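Local atomic coordinates of 4-alpha-glucanotransferase (Corynebacterium glutamicum, PDB entry 5B68), a protein that belongs to the amylomaltase (disproportionating enzyme) family and joins an N-terminal beta-sandwich domain to a TIM-barrel-type domain. Residues Arg59-Ala62 with Leu63-Arg67; Val89-His92 with Asp93-Ala97. All coordinates share one frame; numbering follows the deposited sequence.

Contact 1 (Arg59-Ala62 with Leu63-Arg67). With SO4 (sulfate ion), chain G.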
loop_
_atom_site.group_PDB
_atom_site.type_symbol
_atom_site.label_atom_id
_atom_site.label_comp_id
_atom_site.label_asym_id
_atom_site.label_seq_id
_atom_site.Cartn_x
_atom_site.Cartn_y
_atom_site.Cartn_z
ATOM N N ARG A 59 27.781 -23.087 -14.420
ATOM C CA ARG A 59 26.711 -23.973 -14.801
ATOM C C ARG A 59 25.337 -23.294 -14.577
ATOM O O ARG A 59 24.406 -23.550 -15.341
ATOM C CB ARG A 59 26.817 -25.275 -14.051
ATOM C CG ARG A 59 25.666 -26.245 -14.248
ATOM C CD ARG A 59 25.812 -27.527 -13.411
ATOM N NE ARG A 59 24.603 -28.349 -13.569
ATOM C CZ ARG A 59 23.543 -28.326 -12.769
ATOM N NH1 ARG A 59 23.511 -27.555 -11.694
ATOM N NH2 ARG A 59 22.493 -29.102 -13.050
ATOM N N GLN A 60 25.204 -22.493 -13.527
ATOM C CA GLN A 60 23.941 -21.724 -13.359
ATOM C C GLN A 60 23.761 -20.666 -14.457
ATOM O O GLN A 60 22.642 -20.417 -14.858
ATOM C CB GLN A 60 23.816 -21.153 -11.974
ATOM C CG GLN A 60 23.556 -22.200 -10.903
ATOM C CD GLN A 60 22.311 -23.012 -11.152
ATOM O OE1 GLN A 60 21.253 -22.472 -11.484
ATOM N NE2 GLN A 60 22.428 -24.334 -11.071
ATOM N N ILE A 61 24.853 -20.044 -14.919
ATOM C CA ILE A 61 24.748 -19.141 -16.072
ATOM C C ILE A 61 24.191 -19.884 -17.291
ATOM O O ILE A 61 23.231 -19.456 -17.916
ATOM C CB ILE A 61 26.072 -18.460 -16.337
ATOM C CG1 ILE A 61 26.378 -17.538 -15.147
ATOM C CG2 ILE A 61 26.076 -17.673 -17.631
ATOM C CD1 ILE A 61 27.805 -17.071 -15.043
ATOM N N ALA A 62 24.833 -20.987 -17.668
ATOM C CA ALA A 62 24.408 -21.745 -18.815
ATOM C C ALA A 62 22.974 -22.254 -18.686
ATOM O O ALA A 62 22.239 -22.194 -19.666
ATOM C CB ALA A 62 25.380 -22.919 -19.113
ATOM N N LEU A 63 22.580 -22.718 -17.492
ATOM C CA LEU A 63 21.219 -23.169 -17.263
ATOM C C LEU A 63 20.199 -22.019 -17.429
ATOM O O LEU A 63 19.116 -22.252 -17.974
ATOM C CB LEU A 63 20.999 -23.856 -15.921
ATOM C CG LEU A 63 21.520 -25.314 -15.917
ATOM C CD1 LEU A 63 21.742 -25.774 -14.479
ATOM C CD2 LEU A 63 20.585 -26.306 -16.642
ATOM N N PHE A 64 20.582 -20.810 -17.009
ATOM C CA PHE A 64 19.683 -19.653 -17.211
ATOM C C PHE A 64 19.437 -19.452 -18.730
ATOM O O PHE A 64 18.290 -19.351 -19.159
ATOM C CB PHE A 64 20.278 -18.384 -16.614
ATOM C CG PHE A 64 19.395 -17.198 -16.767
ATOM C CD1 PHE A 64 18.388 -16.982 -15.842
ATOM C CD2 PHE A 64 19.456 -16.382 -17.937
ATOM C CE1 PHE A 64 17.546 -15.885 -15.976
ATOM C CE2 PHE A 64 18.591 -15.297 -18.072
ATOM C CZ PHE A 64 17.624 -15.100 -17.119
ATOM N N HIS A 65 20.523 -19.397 -19.545
ATOM C CA HIS A 65 20.352 -19.153 -21.005
ATOM C C HIS A 65 19.598 -20.294 -21.662
ATOM O O HIS A 65 18.740 -20.086 -22.477
ATOM C CB HIS A 65 21.674 -18.822 -21.696
ATOM C CG HIS A 65 22.285 -17.566 -21.211
ATOM N ND1 HIS A 65 21.703 -16.337 -21.416
ATOM C CD2 HIS A 65 23.441 -17.331 -20.549
ATOM C CE1 HIS A 65 22.478 -15.390 -20.907
ATOM N NE2 HIS A 65 23.526 -15.979 -20.358
ATOM N N ASP A 66 19.867 -21.503 -21.236
ATOM C CA ASP A 66 19.191 -22.635 -21.811
ATOM C C ASP A 66 17.689 -22.681 -21.471
ATOM O O ASP A 66 16.855 -22.960 -22.297
ATOM C CB ASP A 66 19.842 -23.955 -21.367
ATOM C CG ASP A 66 21.187 -24.192 -21.988
ATOM O OD1 ASP A 66 21.624 -23.452 -22.867
ATOM O OD2 ASP A 66 21.823 -25.137 -21.496
ATOM N N ARG A 67 17.366 -22.380 -20.227
ATOM C CA ARG A 67 15.993 -22.349 -19.804
ATOM C C ARG A 67 15.250 -21.220 -20.496
ATOM O O ARG A 67 14.106 -21.422 -20.886
ATOM C CB ARG A 67 15.913 -22.293 -18.280
ATOM C CG ARG A 67 16.084 -23.734 -17.715
ATOM C CD ARG A 67 16.568 -23.794 -16.274
ATOM N NE ARG A 67 16.824 -25.185 -15.880
ATOM C CZ ARG A 67 17.406 -25.526 -14.731
ATOM N NH1 ARG A 67 17.793 -24.593 -13.861
ATOM N NH2 ARG A 67 17.596 -26.810 -14.421
HETATM S S SO4 G . 19.391 -26.898 -11.052
HETATM O O1 SO4 G . 18.816 -25.564 -11.337
HETATM O O2 SO4 G . 19.155 -27.788 -12.233
HETATM O O3 SO4 G . 20.851 -26.813 -10.862
HETATM O O4 SO4 G . 18.624 -27.334 -9.830
#
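Leu63 and Arg59, one helical turn apart, meet obliquely: the CD1 methyl of Leu63 sits over the centre of one face of the Arg59 guanidinium, 3.6 Å from its CZ. With CG anti to the backbone N (chi1 174°) and the chain extended as far as NE, Arg59 reaches past the leucine and brings NH1 to a sulfate ion, 2.9 Å from O3. That same oxygen accepts from NE2 of Gln60, at 2.9 Å. The Gln60 chain is bent at chi2 (-58°), which brings its NE2 to 3.8 Å from Leu63 CD1, the side chains crossing at a slant. Arg67, two turns of helix from Gln60, grips the ion with two nearly straight bonds, NH1 to O1 and NH2 to O2, and the sulfur lies in the guanidinium plane at its edge. Leu63 CD2 rests against one face of this guanidinium, toward its rim. Leucine offers one methyl to each guanidinium, and arginine is long enough to reach the anion from two turns apart; the sulfate, probably from the crystallisation liquor, would offset both charges. Beneath the side chains, helical backbone bonds run from Leu63 N to Arg59 O (2.9 Å) through to Asp66 N to Ala62 O. Farther round, Ile61 and His65 lie side by side, Ile61 CG2 3.9 Å from His65 CD2. The carboxylate of Asp66 forms a salt bridge with Arg121, and Asn45 adds a further bond to the sulfate. Helix 54-69 packs against helix 5-13, where Gln60 touches Leu10, Ile61 touches Glu9, and Phe64 and His65 both touch Leu13.

Contact 2 (Val89-His92 with Asp93-Ala97)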
loop_
_atom_site.group_PDB
_atom_site.type_symbol
_atom_site.label_atom_id
_atom_site.label_comp_id
_atom_site.label_asym_id
_atom_site.label_seq_id
_atom_site.Cartn_x
_atom_site.Cartn_y
_atom_site.Cartn_z
ATOM N N VAL A 89 9.010 -16.677 -29.364
ATOM C CA VAL A 89 8.419 -17.993 -29.142
ATOM C C VAL A 89 9.522 -19.051 -29.414
ATOM O O VAL A 89 10.338 -18.865 -30.334
ATOM C CB VAL A 89 7.258 -18.167 -30.112
ATOM C CG1 VAL A 89 6.802 -19.605 -30.257
ATOM C CG2 VAL A 89 6.054 -17.322 -29.681
ATOM N N HIS A 90 9.574 -20.114 -28.615
ATOM C CA HIS A 90 10.487 -21.218 -28.806
ATOM C C HIS A 90 9.683 -22.480 -29.038
ATOM O O HIS A 90 8.774 -22.812 -28.257
ATOM C CB HIS A 90 11.396 -21.378 -27.615
ATOM C CG HIS A 90 12.218 -20.162 -27.349
ATOM N ND1 HIS A 90 13.260 -19.789 -28.172
ATOM C CD2 HIS A 90 12.066 -19.165 -26.466
ATOM C CE1 HIS A 90 13.784 -18.660 -27.737
ATOM N NE2 HIS A 90 13.060 -18.243 -26.723
ATOM N N VAL A 91 10.000 -23.185 -30.133
ATOM C CA VAL A 91 9.372 -24.486 -30.469
ATOM C C VAL A 91 10.468 -25.500 -30.878
ATOM O O VAL A 91 11.586 -25.104 -31.258
ATOM C CB VAL A 91 8.349 -24.377 -31.611
ATOM C CG1 VAL A 91 7.139 -23.589 -31.204
ATOM C CG2 VAL A 91 8.981 -23.783 -32.873
ATOM N N HIS A 92 10.158 -26.803 -30.821
ATOM C CA HIS A 92 11.087 -27.804 -31.396
ATOM C C HIS A 92 11.319 -27.436 -32.888
ATOM O O HIS A 92 10.390 -27.134 -33.599
ATOM C CB HIS A 92 10.479 -29.178 -31.335
ATOM C CG HIS A 92 10.310 -29.713 -29.956
ATOM N ND1 HIS A 92 10.473 -28.950 -28.815
ATOM C CD2 HIS A 92 9.924 -30.936 -29.529
ATOM C CE1 HIS A 92 10.198 -29.689 -27.747
ATOM N NE2 HIS A 92 9.865 -30.894 -28.157
ATOM N N ASP A 93 12.558 -27.391 -33.306
ATOM C CA ASP A 93 12.903 -26.887 -34.630
ATOM C C ASP A 93 12.192 -27.704 -35.735
ATOM O O ASP A 93 12.128 -28.908 -35.661
ATOM C CB ASP A 93 14.404 -26.876 -34.801
ATOM C CG ASP A 93 14.857 -26.189 -36.076
ATOM O OD1 ASP A 93 14.409 -25.070 -36.419
ATOM O OD2 ASP A 93 15.751 -26.746 -36.685
ATOM N N GLY A 94 11.468 -27.014 -36.603
ATOM C CA GLY A 94 10.674 -27.686 -37.611
ATOM C C GLY A 94 9.262 -28.045 -37.236
ATOM O O GLY A 94 8.521 -28.482 -38.088
ATOM N N SER A 95 8.839 -27.818 -35.980
ATOM C CA SER A 95 7.440 -28.010 -35.624
ATOM C C SER A 95 6.711 -26.626 -35.742
ATOM O O SER A 95 7.418 -25.576 -35.841
ATOM C CB SER A 95 7.379 -28.654 -34.204
ATOM O OG SER A 95 7.775 -27.682 -33.236
ATOM N N PRO A 96 5.354 -26.609 -35.745
ATOM C CA PRO A 96 4.541 -25.388 -35.909
ATOM C C PRO A 96 4.753 -24.452 -34.728
ATOM O O PRO A 96 5.030 -24.947 -33.586
ATOM C CB PRO A 96 3.145 -25.891 -35.905
ATOM C CG PRO A 96 3.224 -27.318 -36.332
ATOM C CD PRO A 96 4.470 -27.804 -35.715
ATOM N N ALA A 97 4.697 -23.150 -35.037
ATOM C CA ALA A 97 4.499 -22.129 -34.029
ATOM C C ALA A 97 3.182 -21.389 -34.310
ATOM O O ALA A 97 3.149 -20.309 -34.894
ATOM C CB ALA A 97 5.680 -21.215 -33.994
HETATM O O HOH W 1 7.432 -27.072 -29.881
#
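A type II beta turn from His92 to Ser95 ends strand 86-92 in the N-terminal beta sandwich and leads the chain toward strand 98-102. Its defining bond runs from Ser95 N to His92 O, 2.9 Å long with an N-H...O angle of 164°. The serine hydroxyl donates to the same carbonyl oxygen, Ser95 OG to His92 O being 2.7 Å. Serine suits the place because its short side chain carries a donor; with OG between the backbone N and the carbonyl carbon (chi1 71°), that donor reaches His92 O. A water accepts from His92 N at 2.9 Å and gives a weak bond to Ser95 OG, and Ser150 OG is a further hydrogen-bonding partner of that hydroxyl. Gly94 takes the third position of the turn with a positive phi of 90°, where a CB would be jammed against the preceding carbonyl oxygen. Beyond the turn the chain doubles back beside the strand: Val91 CG1 lies 3.5 Å from Pro96 O and 3.9 Å from Ala97 CB, while Val89 CG1 approaches that same methyl from 4.2 Å. The small Ala97 suits a place touching both valines, and the buried Val89 also meets Leu148 of strand 142-150. Asp93 OD2 forms a salt bridge with Arg127 of strand 126-134. Glycine at the third position is characteristic of a type II turn, and the serine hydroxyl reinforces it, here where strands of a beta sandwich are connected.

Overall arrangement
Contact 1 (59-67) and contact 2 (89-97) come in series along the chain and lie on the same side of its centre, about 35 and 42 Å from it. Their own centres are about 20 Å apart and their nearest atoms about 6 Å, without touching. Contact 1 belongs to helix 54-69, which comes before strand 76-80 in the sequence; contact 2 is a strand end and turn within the sandwich. A link between them is the ring of His90, which meets that of Phe69, at the end of the same helix, their planes at about 45°. The sulfate of contact 1 is bound directly, whereas the side chain of Ser95 in contact 2 lies about 4 Å from a sulfate.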